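Local coordinates for acetyl-CoA hydrolase/transferase family protein (Porphyromonas gingivalis, PDB 2NVV) that probably acts as an acetyl-CoA hydrolase or acetate CoA-transferase, moving or releasing CoA from acyl thioesters, and binds zinc, at residues R457-L462 and L472-A477; Q480-A483 and D487-N490. One frame throughout, in Å; residues are numbered along the deposited sequence.

Interaction 1 of 2, residues R457-L462 and L472-A477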
loop_
_atom_site.group_PDB
_atom_site.type_symbol
_atom_site.label_atom_id
_atom_site.label_comp_id
_atom_site.label_asym_id
_atom_site.label_seq_id
_atom_site.Cartn_x
_atom_site.Cartn_y
_atom_site.Cartn_z
ATOM N N ARG A 457 -4.005 18.147 22.506
ATOM C CA ARG A 457 -4.936 19.168 22.040
ATOM C C ARG A 457 -4.148 20.465 21.925
ATOM O O ARG A 457 -4.382 21.263 21.024
ATOM C CB ARG A 457 -6.114 19.361 23.012
ATOM C CG ARG A 457 -7.132 18.253 23.013
ATOM C CD ARG A 457 -8.405 18.661 23.746
ATOM N NE ARG A 457 -9.319 17.528 23.939
ATOM C CZ ARG A 457 -9.428 16.822 25.063
ATOM N NH1 ARG A 457 -8.689 17.121 26.124
ATOM N NH2 ARG A 457 -10.273 15.802 25.121
ATOM N N GLN A 458 -3.212 20.667 22.850
ATOM C CA GLN A 458 -2.360 21.855 22.843
ATOM C C GLN A 458 -1.396 21.824 21.659
ATOM O O GLN A 458 -0.968 22.869 21.162
ATOM C CB GLN A 458 -1.556 21.943 24.136
ATOM C CG GLN A 458 -2.367 22.334 25.355
ATOM C CD GLN A 458 -1.514 22.412 26.612
ATOM O OE1 GLN A 458 -0.874 21.436 26.997
ATOM N NE2 GLN A 458 -1.502 23.572 27.253
ATOM N N TYR A 459 -1.050 20.623 21.210
ATOM C CA TYR A 459 -0.143 20.471 20.083
ATOM C C TYR A 459 -0.785 21.001 18.810
ATOM O O TYR A 459 -0.094 21.487 17.914
ATOM C CB TYR A 459 0.225 19.001 19.884
ATOM C CG TYR A 459 1.189 18.777 18.743
ATOM C CD1 TYR A 459 2.539 19.100 18.869
ATOM C CD2 TYR A 459 0.743 18.275 17.518
ATOM C CE1 TYR A 459 3.423 18.930 17.802
ATOM C CE2 TYR A 459 1.617 18.102 16.442
ATOM C CZ TYR A 459 2.951 18.431 16.595
ATOM O OH TYR A 459 3.794 18.263 15.535
ATOM N N LEU A 460 -2.106 20.902 18.727
ATOM C CA LEU A 460 -2.832 21.372 17.551
ATOM C C LEU A 460 -3.012 22.888 17.528
ATOM O O LEU A 460 -3.493 23.453 16.538
ATOM C CB LEU A 460 -4.195 20.699 17.482
ATOM C CG LEU A 460 -4.138 19.202 17.195
ATOM C CD1 LEU A 460 -5.527 18.587 17.391
ATOM C CD2 LEU A 460 -3.620 18.980 15.765
ATOM N N GLU A 461 -2.623 23.549 18.614
ATOM C CA GLU A 461 -2.749 24.997 18.695
ATOM C C GLU A 461 -1.405 25.684 18.845
ATOM O O GLU A 461 -1.308 26.688 19.549
ATOM C CB GLU A 461 -3.634 25.375 19.883
ATOM C CG GLU A 461 -5.004 24.707 19.880
ATOM C CD GLU A 461 -5.830 25.031 18.633
ATOM O OE1 GLU A 461 -6.947 24.469 18.506
ATOM O OE2 GLU A 461 -5.374 25.842 17.784
ATOM N N LEU A 462 -0.373 25.158 18.189
ATOM C CA LEU A 462 0.958 25.740 18.298
ATOM C C LEU A 462 1.295 26.719 17.186
ATOM O O LEU A 462 2.467 27.054 16.978
ATOM C CB LEU A 462 2.021 24.636 18.377
ATOM C CG LEU A 462 1.971 23.770 19.648
ATOM C CD1 LEU A 462 3.171 22.817 19.698
ATOM C CD2 LEU A 462 1.965 24.674 20.876
ATOM N N LEU A 472 7.571 20.665 13.189
ATOM C CA LEU A 472 8.885 20.057 13.057
ATOM C C LEU A 472 9.872 20.384 14.171
ATOM O O LEU A 472 10.887 19.707 14.311
ATOM C CB LEU A 472 9.484 20.408 11.692
ATOM C CG LEU A 472 9.247 19.367 10.584
ATOM C CD1 LEU A 472 7.785 18.890 10.567
ATOM C CD2 LEU A 472 9.648 19.973 9.244
ATOM N N ASP A 473 9.578 21.403 14.971
ATOM C CA ASP A 473 10.471 21.765 16.072
ATOM C C ASP A 473 10.282 20.896 17.304
ATOM O O ASP A 473 11.211 20.764 18.106
ATOM C CB ASP A 473 10.274 23.214 16.501
ATOM C CG ASP A 473 10.866 24.202 15.525
ATOM O OD1 ASP A 473 11.848 23.850 14.835
ATOM O OD2 ASP A 473 10.359 25.343 15.469
ATOM N N CYS A 474 9.094 20.300 17.447
ATOM C CA CYS A 474 8.784 19.477 18.617
ATOM C C CYS A 474 7.867 18.267 18.408
ATOM O O CYS A 474 7.365 17.702 19.384
ATOM C CB CYS A 474 8.182 20.374 19.708
ATOM S SG CYS A 474 6.762 21.387 19.180
ATOM N N CYS A 475 7.644 17.857 17.161
ATOM C CA CYS A 475 6.771 16.701 16.896
ATOM C C CYS A 475 7.220 15.420 17.604
ATOM O O CYS A 475 6.416 14.509 17.806
ATOM C CB CYS A 475 6.670 16.432 15.388
ATOM S SG CYS A 475 8.242 16.190 14.548
ATOM N N PHE A 476 8.493 15.355 17.987
ATOM C CA PHE A 476 9.035 14.180 18.666
ATOM C C PHE A 476 9.325 14.410 20.139
ATOM O O PHE A 476 10.055 13.638 20.763
ATOM C CB PHE A 476 10.311 13.706 17.971
ATOM C CG PHE A 476 10.071 13.090 16.616
ATOM C CD1 PHE A 476 10.897 13.396 15.536
ATOM C CD2 PHE A 476 9.025 12.197 16.425
ATOM C CE1 PHE A 476 10.681 12.819 14.292
ATOM C CE2 PHE A 476 8.807 11.615 15.181
ATOM C CZ PHE A 476 9.635 11.927 14.114
ATOM N N ALA A 477 8.743 15.463 20.700
ATOM C CA ALA A 477 8.932 15.787 22.108
ATOM C C ALA A 477 8.521 14.640 23.033
ATOM O O ALA A 477 9.158 14.407 24.056
ATOM C CB ALA A 477 8.140 17.031 22.446
#
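Tyr459 reaches across to Cys475, and everything that touches between 457-462 and 472-477 is van der Waals packing, with no hydrogen bond from one segment to the other. Because CG lies anti to the backbone N (chi1 -179°), the phenol swings across toward the second segment, and its OH comes within 3.4 Å of Cys475 CB. Further back along the ring, CE1 lies 4.1 Å from Cys475 CA. The sulfur of Cys474 sits at the ring edge, near its plane, with CE1 4.4 Å from SG. The same sulfur meets a branch of Leu462, CD1 to SG 3.9 Å, so it touches both the ring edge and the methyl.

The polar end of the tyrosine is used nearby: its OH hydrogen-bonds to Gln470 OE1 and to the backbone N of Asn471, just ahead of the second segment. Both backbones turn here, in type I turns at Tyr459-Leu462 and Cys474-Ala477.

The contact joins helix 453-459 and the turn that follows to the loop leading into helix 477-484, with Phe476 as N-cap. Trp493 meets the Tyr459 ring, Leu460 packs on helix 436-446, and Cys475 touches Phe476 of the second subunit.

Interaction 2 of 2, residues Q480-A483 and D487-N490; sequences QELA and DMRN
The carboxylate of Glu481 and the amide of Asn490 stand nearly upright to one another, their planes 79° apart and their side chains crossing at about a right angle. What the acid meets is the stem of the asparagine: OE1 lies 3.2 Å from Asn490 CB, while ND2 stays 4.1 Å from OE1, and no hydrogen bond joins them. Ser485 and Tyr496 hold the acid, the serine OG on OE1 and the tyrosine OH on OE2. Glu481 CG, anti to the backbone N (chi1 -176°), lies 3.4 Å from the carbonyl O of Asp487, and the chi2 bend directs the carboxylate to Asn490. After helix 477-484 the chain doubles back and makes a short 3-10 segment, 488-490. An Asx turn appears to start it, Asp487 OD1 accepting from Arg489 N, though OD1 is less certainly placed. The other oxygen, Asp487 OD2, takes a salt bridge on its syn side from Arg489 NH1 at 2.9 Å, 24° out of the carboxylate plane, and Arg489 also pairs with Asp451. On the apolar side, the extended selenomethionine Met488 brings its CE to 3.9 Å from Leu482 CB, with Leu482 CD2 equally near. Leu482 also rests on Ile402 and Met488 on Ser403.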
loop_
_atom_site.group_PDB
_atom_site.type_symbol
_atom_site.label_atom_id
_atom_site.label_comp_id
_atom_site.label_asym_id
_atom_site.label_seq_id
_atom_site.Cartn_x
_atom_site.Cartn_y
_atom_site.Cartn_z
ATOM N N GLN A 480 11.268 12.175 22.889
ATOM C CA GLN A 480 12.424 12.810 23.485
ATOM C C GLN A 480 12.277 12.854 24.992
ATOM O O GLN A 480 13.233 12.584 25.710
ATOM C CB GLN A 480 12.594 14.230 22.941
ATOM C CG GLN A 480 13.197 14.303 21.548
ATOM C CD GLN A 480 13.254 15.722 21.011
ATOM O OE1 GLN A 480 14.124 16.061 20.210
ATOM N NE2 GLN A 480 12.318 16.555 21.438
ATOM N N GLU A 481 11.081 13.187 25.473
ATOM C CA GLU A 481 10.838 13.265 26.918
ATOM C C GLU A 481 10.926 11.907 27.586
ATOM O O GLU A 481 11.336 11.811 28.736
ATOM C CB GLU A 481 9.467 13.884 27.217
ATOM C CG GLU A 481 9.207 14.081 28.710
ATOM C CD GLU A 481 10.179 15.072 29.360
ATOM O OE1 GLU A 481 10.443 14.944 30.571
ATOM O OE2 GLU A 481 10.670 15.988 28.666
ATOM N N LEU A 482 10.540 10.855 26.875
ATOM C CA LEU A 482 10.613 9.517 27.448
ATOM C C LEU A 482 12.063 9.203 27.758
ATOM O O LEU A 482 12.375 8.603 28.782
ATOM C CB LEU A 482 10.083 8.476 26.467
ATOM C CG LEU A 482 10.311 7.012 26.865
ATOM C CD1 LEU A 482 9.589 6.703 28.187
ATOM C CD2 LEU A 482 9.800 6.108 25.759
ATOM N N ALA A 483 12.943 9.623 26.854
ATOM C CA ALA A 483 14.378 9.388 26.969
ATOM C C ALA A 483 14.999 10.252 28.051
ATOM O O ALA A 483 15.975 9.859 28.692
ATOM C CB ALA A 483 15.053 9.661 25.633
ATOM N N ASP A 487 8.977 9.614 31.501
ATOM C CA ASP A 487 7.539 9.835 31.586
ATOM C C ASP A 487 7.124 10.926 30.596
ATOM O O ASP A 487 7.465 12.094 30.770
ATOM C CB ASP A 487 7.148 10.259 33.002
ATOM C CG ASP A 487 5.643 10.235 33.223
ATOM O OD1 ASP A 487 4.896 10.598 32.294
ATOM O OD2 ASP A 487 5.208 9.863 34.329
HETATM N N MSE A 488 6.374 10.545 29.567
HETATM C CA MSE A 488 5.951 11.499 28.555
HETATM C C MSE A 488 5.024 12.592 29.071
HETATM O O MSE A 488 4.873 13.629 28.433
HETATM C CB MSE A 488 5.274 10.762 27.394
HETATM C CG MSE A 488 6.137 9.700 26.727
HETATM SE SE MSE A 488 5.300 8.988 25.138
HETATM C CE MSE A 488 6.872 8.244 24.254
ATOM N N ARG A 489 4.394 12.367 30.218
ATOM C CA ARG A 489 3.471 13.365 30.771
ATOM C C ARG A 489 4.199 14.617 31.217
ATOM O O ARG A 489 3.567 15.636 31.479
ATOM C CB ARG A 489 2.705 12.802 31.965
ATOM C CG ARG A 489 1.719 11.683 31.641
ATOM C CD ARG A 489 2.145 10.437 32.371
ATOM N NE ARG A 489 1.115 9.919 33.249
ATOM C CZ ARG A 489 1.347 9.072 34.246
ATOM N NH1 ARG A 489 2.587 8.662 34.494
ATOM N NH2 ARG A 489 0.331 8.606 34.968
ATOM N N ASN A 490 5.525 14.528 31.326
ATOM C CA ASN A 490 6.350 15.663 31.732
ATOM C C ASN A 490 6.570 16.679 30.618
ATOM O O ASN A 490 7.288 17.669 30.802
ATOM C CB ASN A 490 7.705 15.180 32.231
ATOM C CG ASN A 490 7.600 14.462 33.530
ATOM O OD1 ASN A 490 6.877 14.904 34.428
ATOM N ND2 ASN A 490 8.318 13.352 33.660
#

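Overall arrangement
The two contacts come in series along the C-terminal end of the chain: interaction 1 is complete before interaction 2 begins, and their centres lie 14 Å apart on the same side of the chain's centre. Helix 477-484 links them, since interaction 1 packs the loop that enters it and interaction 2 packs the turn that leaves it. Both also border the subunit interface, where Leu472 meets His479, and Gln480 meets Leu472, of the second subunit. Interaction 1 lies away from the zinc-binding and predicted CoA-binding and active-site residues. In interaction 2 the side chain of Leu482 comes to about 6 Å from that of Lys398, a predicted CoA-binding residue, so this C-terminal tail probably borders the CoA site.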